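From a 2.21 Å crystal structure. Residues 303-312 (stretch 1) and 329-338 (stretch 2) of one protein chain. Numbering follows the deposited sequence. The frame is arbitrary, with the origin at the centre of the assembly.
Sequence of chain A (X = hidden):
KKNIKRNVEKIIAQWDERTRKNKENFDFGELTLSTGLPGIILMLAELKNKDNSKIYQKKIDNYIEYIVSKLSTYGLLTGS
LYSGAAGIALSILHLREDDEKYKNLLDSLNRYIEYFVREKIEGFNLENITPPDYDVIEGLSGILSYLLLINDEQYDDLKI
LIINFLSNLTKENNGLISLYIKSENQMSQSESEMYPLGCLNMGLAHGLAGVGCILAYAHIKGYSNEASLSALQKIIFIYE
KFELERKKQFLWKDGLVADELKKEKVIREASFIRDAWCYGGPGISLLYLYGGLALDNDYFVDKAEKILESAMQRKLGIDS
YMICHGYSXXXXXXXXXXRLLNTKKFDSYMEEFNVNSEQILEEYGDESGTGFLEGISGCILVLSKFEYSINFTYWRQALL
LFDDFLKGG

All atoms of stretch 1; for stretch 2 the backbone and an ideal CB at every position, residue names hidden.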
# COMPACT_ATOMS: atom_id res chain seq x y z
N LYS A 303 9.03 -18.45 6.52
CA LYS A 303 9.77 -17.90 5.37
C LYS A 303 9.62 -16.39 5.33
O LYS A 303 10.61 -15.69 5.11
CB LYS A 303 9.28 -18.46 4.05
CG LYS A 303 10.23 -18.12 2.90
CD LYS A 303 10.07 -19.04 1.71
CE LYS A 303 11.02 -18.61 0.60
NZ LYS A 303 11.19 -19.63 -0.43
N ALA A 304 8.40 -15.89 5.56
CA ALA A 304 8.17 -14.44 5.57
C ALA A 304 9.23 -13.73 6.42
O ALA A 304 9.80 -12.74 6.00
CB ALA A 304 6.75 -14.10 6.06
N GLU A 305 9.52 -14.27 7.61
CA GLU A 305 10.48 -13.64 8.50
C GLU A 305 11.89 -13.67 7.95
O GLU A 305 12.64 -12.70 8.08
CB GLU A 305 10.48 -14.33 9.85
CG GLU A 305 9.27 -14.02 10.65
CD GLU A 305 9.54 -14.23 12.11
OE1 GLU A 305 10.21 -13.36 12.74
OE2 GLU A 305 9.10 -15.29 12.61
N LYS A 306 12.25 -14.80 7.36
CA LYS A 306 13.58 -14.99 6.79
C LYS A 306 13.78 -14.00 5.63
O LYS A 306 14.83 -13.38 5.54
CB LYS A 306 13.78 -16.45 6.33
CG LYS A 306 13.87 -17.47 7.47
CD LYS A 306 14.37 -18.82 6.95
CE LYS A 306 14.24 -19.96 7.95
NZ LYS A 306 14.43 -19.58 9.38
N ILE A 307 12.77 -13.87 4.78
CA ILE A 307 12.78 -12.93 3.65
C ILE A 307 12.98 -11.48 4.12
O ILE A 307 13.79 -10.74 3.56
CB ILE A 307 11.46 -12.97 2.84
CG1 ILE A 307 11.26 -14.33 2.15
CG2 ILE A 307 11.45 -11.85 1.75
CD1 ILE A 307 9.84 -14.46 1.53
N LEU A 308 12.25 -11.07 5.16
CA LEU A 308 12.33 -9.69 5.60
C LEU A 308 13.69 -9.46 6.27
O LEU A 308 14.31 -8.42 6.11
CB LEU A 308 11.19 -9.34 6.58
CG LEU A 308 11.21 -7.89 7.14
CD1 LEU A 308 11.24 -6.85 6.00
CD2 LEU A 308 10.04 -7.65 8.09
N GLU A 309 14.12 -10.46 7.03
CA GLU A 309 15.36 -10.37 7.80
C GLU A 309 16.55 -10.23 6.85
O GLU A 309 17.44 -9.43 7.09
CB GLU A 309 15.50 -11.58 8.72
CG GLU A 309 16.45 -11.37 9.85
CD GLU A 309 16.51 -12.57 10.82
OE1 GLU A 309 15.97 -13.67 10.52
OE2 GLU A 309 17.11 -12.38 11.90
N SER A 310 16.50 -10.97 5.74
CA SER A 310 17.49 -10.89 4.68
C SER A 310 17.57 -9.49 4.12
O SER A 310 18.66 -8.98 3.88
CB SER A 310 17.14 -11.83 3.53
OG SER A 310 18.26 -12.02 2.70
N ALA A 311 16.41 -8.89 3.89
CA ALA A 311 16.32 -7.53 3.35
C ALA A 311 16.78 -6.47 4.35
O ALA A 311 17.43 -5.52 3.98
CB ALA A 311 14.92 -7.24 2.89
N MET A 312 16.46 -6.65 5.63
CA MET A 312 16.94 -5.74 6.67
C MET A 312 18.46 -5.76 6.76
O MET A 312 19.11 -4.72 6.77
CB MET A 312 16.28 -6.06 8.01
CG MET A 312 14.75 -5.82 8.04
SD MET A 312 14.25 -4.20 7.40
CE MET A 312 15.14 -3.09 8.51
N UNK A 329 9.70 2.64 5.14
CA UNK A 329 8.76 1.58 4.73
C UNK A 329 9.19 0.22 5.22
O UNK A 329 8.37 -0.53 5.71
CB UNK A 329 8.62 1.55 3.21
N UNK A 330 10.48 -0.10 5.12
CA UNK A 330 11.06 -1.36 5.66
C UNK A 330 10.82 -1.47 7.16
O UNK A 330 10.36 -2.48 7.67
CB UNK A 330 12.56 -1.43 5.37
N UNK A 331 11.13 -0.39 7.86
CA UNK A 331 10.92 -0.32 9.29
C UNK A 331 9.44 -0.57 9.69
O UNK A 331 9.15 -1.34 10.60
CB UNK A 331 11.38 1.05 9.80
N UNK A 332 8.51 0.05 8.98
CA UNK A 332 7.11 -0.12 9.30
C UNK A 332 6.59 -1.53 9.06
O UNK A 332 5.66 -2.00 9.77
CB UNK A 332 6.28 0.87 8.48
N UNK A 333 7.13 -2.18 8.03
CA UNK A 333 6.88 -3.59 7.80
C UNK A 333 7.39 -4.47 8.96
O UNK A 333 6.67 -5.36 9.41
CB UNK A 333 7.54 -4.02 6.49
N UNK A 334 8.62 -4.21 9.44
CA UNK A 334 9.14 -4.92 10.62
C UNK A 334 8.24 -4.71 11.83
O UNK A 334 8.05 -5.62 12.64
CB UNK A 334 10.56 -4.45 10.94
N UNK A 335 7.72 -3.50 11.98
CA UNK A 335 6.91 -3.20 13.13
C UNK A 335 5.58 -3.99 13.05
O UNK A 335 5.04 -4.45 14.07
CB UNK A 335 6.66 -1.69 13.22
N UNK A 336 5.08 -4.14 11.82
CA UNK A 336 3.91 -4.98 11.60
C UNK A 336 4.17 -6.47 11.89
O UNK A 336 3.37 -7.09 12.59
CB UNK A 336 3.43 -4.81 10.16
N UNK A 337 5.26 -7.03 11.37
CA UNK A 337 5.70 -8.38 11.78
C UNK A 337 5.73 -8.59 13.29
O UNK A 337 5.22 -9.60 13.80
CB UNK A 337 7.10 -8.66 11.22
N UNK A 338 6.34 -7.65 14.02
CA UNK A 338 6.47 -7.75 15.47
C UNK A 338 5.10 -7.74 16.16
O UNK A 338 4.84 -8.55 17.04
CB UNK A 338 7.33 -6.60 16.00

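Both stretches are helical and run closer to antiparallel than parallel, with 147° between their N-to-C directions and 11.1 Å between axes at closest approach. Stretch 1 presents Ala 304, Leu 308 and Met 312, one helical turn apart, so the positions of stretch 2 that matter should recur at a similar spacing.

Position 329 has helical backbone angles (-67/-44), and its ideal CB finds nothing of stretch 1 within 5.5 Å. Stretch 1 therefore hardly restricts the choice; the residue is Gly 329, which adds no side chain to the contact.

At position 330 the CA-to-CB bond points toward stretch 1, and the ideal CB lies 3.8 Å from Met 312 SD. The surroundings are the thioether and the turn at Ala 311, with no charge to answer, so Leu, Met, Ile or Val would suit. The residue is Leu 330. Its CB packs 3.9 Å from Met 312 SD, while Leu 330 CD2 reaches to 4.4 Å from the backbone atom Ala 311 O.

Position 331 points away, and a small side chain would miss stretch 1 altogether. A longer apolar one could curl back toward the methyl end of Met 312. Ile 331 does so, its CD1 coming 4.0 Å from Met 312 CE.

Position 332 is out of reach and could carry almost any helix-compatible residue; it is Glu 332, whose OE2 is hydrogen-bonded elsewhere in the structure.

Position 333 points toward stretch 1, with its ideal CB 4.7 Å from Leu 308 CD1. An aliphatic residue such as Val, Ile or Leu would fill the gap. Ile 333 does this with CG2, 3.9 Å from Leu 308 CD2.

At position 334 the bond points sideways, and the ideal CB is 4.3 Å from Leu 308 CD2 and 5.1 Å from Met 312 SD. With Leu 308 CD2 already so near the ideal CB, a compact side chain fits: Ala, Ser, Cys or perhaps Val. The residue is Cys 334, in the m rotamer, which places SG 3.4 Å from Met 312 SD and 3.8 Å from Leu 308 CD2, bridging two successive turns of stretch 1.

Positions 335 (pointing away) and 336 (out of reach) could hold polar or apolar residues alike; they are Ser 335 and Leu 336.

Position 337 points toward stretch 1, its ideal CB 4.4 Å from Leu 308 CD2. Beyond it the small Ala 304 leaves room, so a large apolar side chain, Phe, Leu or Met, is expected. Phe 337 extends its ring into this space. Leu 308 CD2 sits over one face, 3.8 Å from the centroid of the Phe 337 ring in a CH-pi contact, and Phe 337 CE2 lies 3.8 Å from Ala 304 CB, with the backbone of Ala 304 and Glu 305 at the ring edge.

Position 338 points sideways, with nothing of stretch 1 near its CB, so a polar or charged residue is possible; Lys 338 extends away.

Stretch 2 329-338: GLIEICSLFK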
# COMPACT_ATOMS: atom_id res chain seq x y z
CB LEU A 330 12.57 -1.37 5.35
CG LEU A 330 13.01 -2.09 4.06
CD1 LEU A 330 12.37 -1.46 2.83
CD2 LEU A 330 14.54 -2.20 3.90
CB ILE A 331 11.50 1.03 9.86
CG1 ILE A 331 13.04 1.00 9.81
CG2 ILE A 331 11.04 1.32 11.29
CD1 ILE A 331 13.73 -0.06 10.75
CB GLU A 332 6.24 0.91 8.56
CG GLU A 332 4.83 0.95 9.16
CD GLU A 332 4.78 1.61 10.54
OE1 GLU A 332 5.73 2.35 10.87
OE2 GLU A 332 3.77 1.42 11.29
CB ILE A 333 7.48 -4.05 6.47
CG1 ILE A 333 6.79 -3.33 5.30
CG2 ILE A 333 7.31 -5.57 6.32
CD1 ILE A 333 7.64 -3.27 4.02
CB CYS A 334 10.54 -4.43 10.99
SG CYS A 334 11.81 -4.74 9.75
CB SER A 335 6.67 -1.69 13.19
OG SER A 335 5.92 -1.36 14.33
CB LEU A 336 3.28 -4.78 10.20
CG LEU A 336 2.18 -5.84 10.13
CD1 LEU A 336 0.81 -5.32 10.58
CD2 LEU A 336 2.13 -6.54 8.81
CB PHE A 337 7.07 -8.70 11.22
CG PHE A 337 7.05 -9.31 9.86
CD1 PHE A 337 6.70 -8.55 8.74
CD2 PHE A 337 7.40 -10.65 9.68
CE1 PHE A 337 6.69 -9.13 7.46
CE2 PHE A 337 7.40 -11.23 8.43
CZ PHE A 337 7.06 -10.47 7.31
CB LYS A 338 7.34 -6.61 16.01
CG LYS A 338 7.64 -6.71 17.49
CD LYS A 338 8.36 -5.49 18.01
CE LYS A 338 8.63 -5.64 19.50
NZ LYS A 338 9.67 -6.68 19.77
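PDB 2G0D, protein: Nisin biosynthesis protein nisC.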